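PDB 2R8Q: class I phosphodiesterase PDEB1 from Leishmania major, which belongs to the class I phosphodiesterase family and has an all-helical catalytic domain that holds zinc, magnesium and 3-isobutyl-1-methylxanthine. Local coordinates for residues 223-229 against 320-326; 245-249 against 325-329. All blocks are in the same frame, centred on the assembly; numbering follows the deposited sequence.

One short chain segment can serve several helices at once, and residues 320-329 illustrate it. Of the parts involved, helix 219-232 comes first along the chain, and helix 239-254 is the next helix; both are met by the end of helix 302-324 and the turn behind it. Interaction 2 (245-249 with 325-329) closes a loop of 75 intervening residues, interaction 1 (223-229 with 320-326) one of 90. Interaction 2 begins inside the span of interaction 1 but ends three residues beyond it, the two sharing Leu-325 and Phe-326. The centres of the two contacts lie about 8 Å apart, and Phe-226 and Ile-321 both touch Thr-248, so three helices and the turn toward helix 330-348 pack together.

Interaction 1 (223-229 against 320-326); sequences LSRFTEL and DIVGNLF
Two helices that run almost in the same direction can be joined mainly through one aromatic side chain, here Phe-226, which has far more surface buried than any other residue. The axes of segments 223-229 and 320-324 lie 10.5 Å apart at 8°, with CA of Phe-226 7.8 Å from CA of Ile-321. The Phe-226 ring, rotamer t, brings CE2 to 3.4 Å from CA of Ile-321, whose CG2 sits over one ring face as a CH-pi contact, 4.0 Å from the centroid. CZ of Phe-226 meets CB of Leu-325 at 3.7 Å, where the chain leaves helical geometry. Leu-223 (t, p) places CD2 4.0 Å from OD2 of Asp-320 and CD1 4.3 Å from CG2 of Ile-321. Thr-227 OG1 donates to Leu-223 O at 2.8 Å, and one water donates to Thr-227 OG1 and Asp-320 OD2, 2.6 Å each. This is a near-parallel helix pair with an apolar interior and a hydrated margin. Helix 239-254 packs against both, its Thr-248 touching Phe-226 and Ile-321.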
loop_
_atom_site.group_PDB
_atom_site.type_symbol
_atom_site.label_atom_id
_atom_site.label_comp_id
_atom_site.label_asym_id
_atom_site.label_seq_id
_atom_site.Cartn_x
_atom_site.Cartn_y
_atom_site.Cartn_z
ATOM N N LEU A 223 -20.391 15.489 -2.876
ATOM C CA LEU A 223 -21.755 15.995 -2.765
ATOM C C LEU A 223 -22.214 16.573 -4.101
ATOM O O LEU A 223 -23.373 16.414 -4.482
ATOM C CB LEU A 223 -21.848 17.057 -1.662
ATOM C CG LEU A 223 -23.236 17.652 -1.392
ATOM C CD1 LEU A 223 -24.254 16.539 -1.193
ATOM C CD2 LEU A 223 -23.174 18.549 -0.161
ATOM N N SER A 224 -21.301 17.233 -4.808
ATOM C CA SER A 224 -21.608 17.819 -6.111
ATOM C C SER A 224 -22.069 16.743 -7.089
ATOM O O SER A 224 -23.071 16.910 -7.784
ATOM C CB SER A 224 -20.370 18.523 -6.676
ATOM O OG SER A 224 -20.586 18.967 -8.009
ATOM N N ARG A 225 -21.330 15.638 -7.143
ATOM C CA ARG A 225 -21.675 14.551 -8.044
ATOM C C ARG A 225 -22.982 13.885 -7.628
ATOM O O ARG A 225 -23.773 13.480 -8.481
ATOM C CB ARG A 225 -20.525 13.538 -8.114
ATOM C CG ARG A 225 -19.307 14.103 -8.849
ATOM C CD ARG A 225 -18.167 13.107 -9.006
ATOM N NE ARG A 225 -17.548 12.757 -7.732
ATOM C CZ ARG A 225 -17.786 11.630 -7.071
ATOM N NH1 ARG A 225 -18.631 10.736 -7.567
ATOM N NH2 ARG A 225 -17.182 11.395 -5.913
ATOM N N PHE A 226 -23.217 13.783 -6.322
ATOM C CA PHE A 226 -24.456 13.188 -5.828
ATOM C C PHE A 226 -25.635 14.057 -6.251
ATOM O O PHE A 226 -26.681 13.551 -6.659
ATOM C CB PHE A 226 -24.452 13.090 -4.300
ATOM C CG PHE A 226 -25.787 12.700 -3.724
ATOM C CD1 PHE A 226 -26.198 11.372 -3.718
ATOM C CD2 PHE A 226 -26.657 13.673 -3.238
ATOM C CE1 PHE A 226 -27.462 11.016 -3.237
ATOM C CE2 PHE A 226 -27.921 13.327 -2.758
ATOM C CZ PHE A 226 -28.322 11.997 -2.758
ATOM N N THR A 227 -25.459 15.369 -6.140
ATOM C CA THR A 227 -26.506 16.315 -6.507
ATOM C C THR A 227 -26.827 16.228 -7.998
ATOM O O THR A 227 -27.995 16.284 -8.391
ATOM C CB THR A 227 -26.092 17.751 -6.157
ATOM O OG1 THR A 227 -25.726 17.814 -4.773
ATOM C CG2 THR A 227 -27.246 18.714 -6.410
ATOM N N GLU A 228 -25.793 16.092 -8.826
ATOM C CA GLU A 228 -25.998 15.981 -10.268
ATOM C C GLU A 228 -26.787 14.703 -10.547
ATOM O O GLU A 228 -27.613 14.660 -11.458
ATOM C CB GLU A 228 -24.653 15.949 -11.002
ATOM C CG GLU A 228 -24.751 15.843 -12.525
ATOM C CD GLU A 228 -25.634 16.915 -13.142
ATOM O OE1 GLU A 228 -25.583 18.072 -12.678
ATOM O OE2 GLU A 228 -26.370 16.602 -14.103
ATOM N N LEU A 229 -26.529 13.665 -9.758
ATOM C CA LEU A 229 -27.240 12.400 -9.911
ATOM C C LEU A 229 -28.728 12.657 -9.694
ATOM O O LEU A 229 -29.575 12.159 -10.435
ATOM C CB LEU A 229 -26.734 11.382 -8.883
ATOM C CG LEU A 229 -27.547 10.096 -8.716
ATOM C CD1 LEU A 229 -27.549 9.321 -10.015
ATOM C CD2 LEU A 229 -26.957 9.257 -7.592
ATOM N N ASP A 320 -29.256 17.555 2.391
ATOM C CA ASP A 320 -29.162 17.418 0.942
ATOM C C ASP A 320 -29.408 16.007 0.422
ATOM O O ASP A 320 -30.202 15.815 -0.498
ATOM C CB ASP A 320 -27.793 17.902 0.461
ATOM C CG ASP A 320 -27.734 19.405 0.292
ATOM O OD1 ASP A 320 -28.464 20.117 1.013
ATOM O OD2 ASP A 320 -26.947 19.876 -0.555
ATOM N N ILE A 321 -28.742 15.012 0.999
ATOM C CA ILE A 321 -28.931 13.655 0.506
ATOM C C ILE A 321 -30.299 13.075 0.842
ATOM O O ILE A 321 -30.848 12.299 0.064
ATOM C CB ILE A 321 -27.819 12.701 1.010
ATOM C CG1 ILE A 321 -27.925 12.502 2.523
ATOM C CG2 ILE A 321 -26.454 13.270 0.638
ATOM C CD1 ILE A 321 -26.940 11.469 3.060
ATOM N N VAL A 322 -30.858 13.455 1.986
ATOM C CA VAL A 322 -32.174 12.958 2.370
ATOM C C VAL A 322 -33.252 13.630 1.523
ATOM O O VAL A 322 -34.164 12.972 1.023
ATOM C CB VAL A 322 -32.466 13.225 3.866
ATOM C CG1 VAL A 322 -33.921 12.909 4.183
ATOM C CG2 VAL A 322 -31.555 12.367 4.729
ATOM N N GLY A 323 -33.131 14.941 1.352
ATOM C CA GLY A 323 -34.111 15.668 0.568
ATOM C C GLY A 323 -34.089 15.350 -0.915
ATOM O O GLY A 323 -35.121 15.430 -1.580
ATOM N N ASN A 324 -32.926 14.969 -1.437
ATOM C CA ASN A 324 -32.801 14.681 -2.862
ATOM C C ASN A 324 -32.919 13.225 -3.303
ATOM O O ASN A 324 -33.110 12.961 -4.492
ATOM C CB ASN A 324 -31.485 15.255 -3.396
ATOM C CG ASN A 324 -31.486 16.772 -3.437
ATOM O OD1 ASN A 324 -32.351 17.385 -4.063
ATOM N ND2 ASN A 324 -30.514 17.384 -2.774
ATOM N N LEU A 325 -32.806 12.277 -2.377
ATOM C CA LEU A 325 -32.914 10.874 -2.766
ATOM C C LEU A 325 -33.225 9.891 -1.639
ATOM O O LEU A 325 -34.062 9.003 -1.803
ATOM C CB LEU A 325 -31.631 10.435 -3.483
ATOM C CG LEU A 325 -31.656 9.046 -4.125
ATOM C CD1 LEU A 325 -32.728 8.990 -5.207
ATOM C CD2 LEU A 325 -30.293 8.736 -4.714
ATOM N N PHE A 326 -32.546 10.032 -0.505
ATOM C CA PHE A 326 -32.769 9.125 0.621
ATOM C C PHE A 326 -33.889 9.650 1.514
ATOM O O PHE A 326 -33.667 9.974 2.681
ATOM C CB PHE A 326 -31.493 8.970 1.458
ATOM C CG PHE A 326 -30.281 8.552 0.664
ATOM C CD1 PHE A 326 -30.385 7.615 -0.357
ATOM C CD2 PHE A 326 -29.029 9.076 0.962
ATOM C CE1 PHE A 326 -29.258 7.205 -1.068
ATOM C CE2 PHE A 326 -27.898 8.670 0.257
ATOM C CZ PHE A 326 -28.014 7.733 -0.759
HETATM O O HOH W 1 -25.912 19.687 -2.977
#

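Interaction 2 (245-249 against 325-329); sequences VMETL and LFHGM
An inverse gamma turn centred on Phe-326 follows helix 302-324 and presents that residue's ring to helix 239-254. The turn has a weak hydrogen bond from His-327 N to Leu-325 O, 3.0 Å; Phe-326 has phi/psi of -89/64° and Leu-325, the first residue to leave helical geometry, -161/-45°. Segment 245-249 is regular helix; the CA-CA distance is 9.2 Å both for Val-245 with Leu-325 and for Leu-249 with Phe-326. With chi1 m, the Phe-326 ring points at the helix: Leu-249 (m, t) lays CD2 over one face, a CH-pi contact 4.1 Å from the centroid, while Val-245 CG1 and Thr-248 CG2 meet the ring edge at CE1 and CE2, both at 3.8 Å. In this helical phosphodiesterase fold the turn links helix 302-324 to helix 330-348, and Phe-326 also touches Ile-321. Leu-325 CD2 lies 4.0 Å from Val-245 CG2, and SD of Met-329 reaches CD2 of Leu-249 at 4.2 Å. The Thr-248 hydroxyl is hydrogen-bonded to the Leu-244 carbonyl, leaving its methyl to the ring.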
loop_
_atom_site.group_PDB
_atom_site.type_symbol
_atom_site.label_atom_id
_atom_site.label_comp_id
_atom_site.label_asym_id
_atom_site.label_seq_id
_atom_site.Cartn_x
_atom_site.Cartn_y
_atom_site.Cartn_z
ATOM N N VAL A 245 -24.474 5.890 -5.057
ATOM C CA VAL A 245 -25.354 5.764 -3.902
ATOM C C VAL A 245 -24.603 5.056 -2.774
ATOM O O VAL A 245 -24.702 5.453 -1.613
ATOM C CB VAL A 245 -26.640 4.970 -4.247
ATOM C CG1 VAL A 245 -27.339 4.516 -2.961
ATOM C CG2 VAL A 245 -27.583 5.845 -5.067
ATOM N N MET A 246 -23.844 4.017 -3.119
ATOM C CA MET A 246 -23.067 3.282 -2.122
ATOM C C MET A 246 -22.042 4.198 -1.465
ATOM O O MET A 246 -21.883 4.200 -0.240
ATOM C CB MET A 246 -22.330 2.106 -2.769
ATOM C CG MET A 246 -23.219 0.976 -3.262
ATOM S SD MET A 246 -22.250 -0.306 -4.112
ATOM C CE MET A 246 -21.482 -1.115 -2.718
ATOM N N GLU A 247 -21.341 4.978 -2.284
ATOM C CA GLU A 247 -20.320 5.882 -1.769
ATOM C C GLU A 247 -20.926 6.948 -0.873
ATOM O O GLU A 247 -20.350 7.312 0.148
ATOM C CB GLU A 247 -19.566 6.547 -2.925
ATOM C CG GLU A 247 -18.840 5.559 -3.826
ATOM C CD GLU A 247 -18.324 6.198 -5.103
ATOM O OE1 GLU A 247 -18.839 7.272 -5.478
ATOM O OE2 GLU A 247 -17.416 5.622 -5.738
ATOM N N THR A 248 -22.094 7.448 -1.262
ATOM C CA THR A 248 -22.758 8.477 -0.479
ATOM C C THR A 248 -23.249 7.913 0.851
ATOM O O THR A 248 -23.194 8.597 1.876
ATOM C CB THR A 248 -23.927 9.086 -1.266
ATOM O OG1 THR A 248 -23.438 9.573 -2.519
ATOM C CG2 THR A 248 -24.544 10.244 -0.498
ATOM N N LEU A 249 -23.728 6.670 0.836
ATOM C CA LEU A 249 -24.194 6.035 2.063
ATOM C C LEU A 249 -23.049 5.809 3.042
ATOM O O LEU A 249 -23.196 6.092 4.230
ATOM C CB LEU A 249 -24.883 4.698 1.773
ATOM C CG LEU A 249 -26.305 4.773 1.211
ATOM C CD1 LEU A 249 -26.753 3.387 0.785
ATOM C CD2 LEU A 249 -27.251 5.350 2.264
ATOM N N LEU A 325 -32.806 12.277 -2.377
ATOM C CA LEU A 325 -32.914 10.874 -2.766
ATOM C C LEU A 325 -33.225 9.891 -1.639
ATOM O O LEU A 325 -34.062 9.003 -1.803
ATOM C CB LEU A 325 -31.631 10.435 -3.483
ATOM C CG LEU A 325 -31.656 9.046 -4.125
ATOM C CD1 LEU A 325 -32.728 8.990 -5.207
ATOM C CD2 LEU A 325 -30.293 8.736 -4.714
ATOM N N PHE A 326 -32.546 10.032 -0.505
ATOM C CA PHE A 326 -32.769 9.125 0.621
ATOM C C PHE A 326 -33.889 9.650 1.514
ATOM O O PHE A 326 -33.667 9.974 2.681
ATOM C CB PHE A 326 -31.493 8.970 1.458
ATOM C CG PHE A 326 -30.281 8.552 0.664
ATOM C CD1 PHE A 326 -30.385 7.615 -0.357
ATOM C CD2 PHE A 326 -29.029 9.076 0.962
ATOM C CE1 PHE A 326 -29.258 7.205 -1.068
ATOM C CE2 PHE A 326 -27.898 8.670 0.257
ATOM C CZ PHE A 326 -28.014 7.733 -0.759
ATOM N N HIS A 327 -35.098 9.715 0.964
ATOM C CA HIS A 327 -36.247 10.228 1.697
ATOM C C HIS A 327 -36.612 9.428 2.946
ATOM O O HIS A 327 -37.162 9.979 3.901
ATOM C CB HIS A 327 -37.450 10.323 0.755
ATOM C CG HIS A 327 -37.145 11.022 -0.535
ATOM N ND1 HIS A 327 -36.958 10.346 -1.722
ATOM C CD2 HIS A 327 -36.959 12.333 -0.816
ATOM C CE1 HIS A 327 -36.671 11.212 -2.679
ATOM N NE2 HIS A 327 -36.665 12.424 -2.155
ATOM N N GLY A 328 -36.291 8.137 2.952
ATOM C CA GLY A 328 -36.609 7.308 4.101
ATOM C C GLY A 328 -35.731 7.536 5.321
ATOM O O GLY A 328 -35.977 6.953 6.380
ATOM N N MET A 329 -34.711 8.380 5.180
ATOM C CA MET A 329 -33.794 8.677 6.282
ATOM C C MET A 329 -34.079 10.038 6.919
ATOM O O MET A 329 -33.181 10.702 7.432
ATOM C CB MET A 329 -32.341 8.618 5.783
ATOM C CG MET A 329 -31.818 7.198 5.574
ATOM S SD MET A 329 -30.386 7.092 4.466
ATOM C CE MET A 329 -29.194 8.091 5.341
#